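Local coordinates for protein SMG-7 (Caenorhabditis elegans, PDB 3ZHE) that takes part in nonsense-mediated mRNA decay as a heterodimer with SMG-5, built from 14-3-3-like and alpha-helical domains, at residues E182-H187 with G202-I207. Residues are numbered along the deposited sequence; the frame is centred on the assembly and turned at random.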
loop_
_atom_site.group_PDB
_atom_site.type_symbol
_atom_site.label_atom_id
_atom_site.label_comp_id
_atom_site.label_asym_id
_atom_site.label_seq_id
_atom_site.Cartn_x
_atom_site.Cartn_y
_atom_site.Cartn_z
ATOM N N GLU B 182 18.971 10.785 19.795
ATOM C CA GLU B 182 17.839 10.008 19.311
ATOM C C GLU B 182 18.175 8.524 19.288
ATOM O O GLU B 182 17.315 7.680 19.541
ATOM C CB GLU B 182 17.441 10.472 17.910
ATOM N N SER B 183 19.430 8.215 18.978
ATOM C CA SER B 183 19.902 6.837 18.975
ATOM C C SER B 183 19.793 6.236 20.369
ATOM O O SER B 183 19.295 5.124 20.536
ATOM C CB SER B 183 21.346 6.762 18.480
ATOM O OG SER B 183 21.837 5.437 18.556
ATOM N N VAL B 184 20.261 6.982 21.365
ATOM C CA VAL B 184 20.176 6.552 22.754
ATOM C C VAL B 184 18.725 6.312 23.158
ATOM O O VAL B 184 18.396 5.271 23.737
ATOM C CB VAL B 184 20.815 7.584 23.702
ATOM C CG1 VAL B 184 20.466 7.270 25.147
ATOM C CG2 VAL B 184 22.320 7.612 23.503
ATOM N N TYR B 185 17.862 7.272 22.835
ATOM C CA TYR B 185 16.436 7.148 23.129
ATOM C C TYR B 185 15.821 5.882 22.524
ATOM O O TYR B 185 15.166 5.098 23.221
ATOM C CB TYR B 185 15.682 8.387 22.646
ATOM C CG TYR B 185 14.185 8.202 22.602
ATOM C CD1 TYR B 185 13.455 8.031 23.768
ATOM C CD2 TYR B 185 13.502 8.196 21.393
ATOM C CE1 TYR B 185 12.087 7.855 23.735
ATOM C CE2 TYR B 185 12.133 8.024 21.349
ATOM C CZ TYR B 185 11.431 7.853 22.524
ATOM O OH TYR B 185 10.067 7.682 22.489
ATOM N N PHE B 186 16.044 5.691 21.227
ATOM C CA PHE B 186 15.521 4.532 20.511
ATOM C C PHE B 186 16.041 3.209 21.074
ATOM O O PHE B 186 15.266 2.274 21.276
ATOM C CB PHE B 186 15.847 4.632 19.022
ATOM C CG PHE B 186 14.948 5.566 18.261
ATOM C CD1 PHE B 186 13.575 5.532 18.444
ATOM C CD2 PHE B 186 15.477 6.479 17.362
ATOM C CE1 PHE B 186 12.744 6.392 17.742
ATOM C CE2 PHE B 186 14.652 7.342 16.659
ATOM C CZ PHE B 186 13.284 7.297 16.850
ATOM N N HIS B 187 17.348 3.129 21.313
ATOM C CA HIS B 187 17.947 1.924 21.884
ATOM C C HIS B 187 17.356 1.625 23.261
ATOM O O HIS B 187 17.154 0.464 23.624
ATOM C CB HIS B 187 19.474 2.054 21.977
ATOM C CG HIS B 187 20.188 1.822 20.679
ATOM N ND1 HIS B 187 20.302 0.576 20.102
ATOM C CD2 HIS B 187 20.843 2.678 19.858
ATOM C CE1 HIS B 187 20.986 0.675 18.975
ATOM N NE2 HIS B 187 21.325 1.939 18.804
ATOM N N GLY B 202 23.904 -3.454 24.693
ATOM C CA GLY B 202 25.234 -3.306 24.132
ATOM C C GLY B 202 25.362 -2.000 23.377
ATOM O O GLY B 202 26.276 -1.209 23.632
ATOM N N GLY B 203 24.412 -1.762 22.477
ATOM C CA GLY B 203 24.382 -0.540 21.695
ATOM C C GLY B 203 24.503 0.684 22.577
ATOM O O GLY B 203 25.384 1.524 22.370
ATOM N N LEU B 204 23.633 0.760 23.581
ATOM C CA LEU B 204 23.639 1.868 24.525
ATOM C C LEU B 204 25.029 2.038 25.115
ATOM O O LEU B 204 25.576 3.145 25.122
ATOM C CB LEU B 204 22.621 1.626 25.640
ATOM C CG LEU B 204 21.152 1.829 25.282
ATOM C CD1 LEU B 204 20.261 1.254 26.369
ATOM C CD2 LEU B 204 20.875 3.308 25.089
ATOM N N THR B 205 25.605 0.929 25.574
ATOM C CA THR B 205 26.924 0.961 26.188
ATOM C C THR B 205 27.903 1.577 25.203
ATOM O O THR B 205 28.655 2.491 25.554
ATOM C CB THR B 205 27.407 -0.448 26.578
ATOM O OG1 THR B 205 26.280 -1.275 26.889
ATOM C CG2 THR B 205 28.338 -0.381 27.781
ATOM N N ASN B 206 27.848 1.108 23.957
ATOM C CA ASN B 206 28.752 1.588 22.918
ATOM C C ASN B 206 28.699 3.100 22.772
ATOM O O ASN B 206 29.712 3.745 22.505
ATOM C CB ASN B 206 28.437 0.928 21.575
ATOM C CG ASN B 206 29.581 0.078 21.063
ATOM O OD1 ASN B 206 30.236 -0.625 21.831
ATOM N ND2 ASN B 206 29.833 0.145 19.761
ATOM N N ILE B 207 27.512 3.667 22.959
ATOM C CA ILE B 207 27.364 5.107 22.842
ATOM C C ILE B 207 27.933 5.781 24.079
ATOM O O ILE B 207 28.675 6.763 23.977
ATOM C CB ILE B 207 25.894 5.518 22.662
ATOM C CG1 ILE B 207 25.306 4.850 21.419
ATOM C CG2 ILE B 207 25.779 7.026 22.540
ATOM C CD1 ILE B 207 25.962 5.286 20.129
#
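Leu204 meets both Val184 and His187 where two neighbouring helices, 180-191 and 200-209, pack as an antiparallel pair in the all-helical, TPR-related part of SMG-7 that matches the Est1 DNA/RNA-binding family. The antiparallel sense follows from the 155° angle between the segment axes, whose closest approach is 9.5 Å. One close-packed cluster forms around the Leu204 CD2 methyl, which sits 3.6 Å from His187 CB and 4.0 Å from Val184 CG1 and also touches the carbonyl oxygen of Val184, which accepts a hydrogen bond from Thr188 OG1. The side chains of Val184 and Leu204 cross at about a right angle and meet through CG1 and CD2. The second branch of Val184, CG2, serves the other partner, Ile207. With CG1 anti to the backbone N (chi1 168°), the valine fork divides its methyls between Leu204 and Ile207.

No hydrogen bond spans the two segments, and the polar atoms of Ser183 and His187 find partners on helix 164-176: Ser183 OG bonds to Ser175 OG, and His187 ND1 makes a weak bond to Asn168 OD1. Ser183 OG also lies in plane at the edge of the His187 ring. Contact thins toward Ser183, whose OG comes no nearer than 4.4 Å to Ile207 CD1. On the solvent side of the second helix, exposed Asn206 makes no contact with 182-187. Against this, the valine-isoleucine meeting belongs to the tight side, with Val184 CG2 3.6 Å from Ile207 CG2.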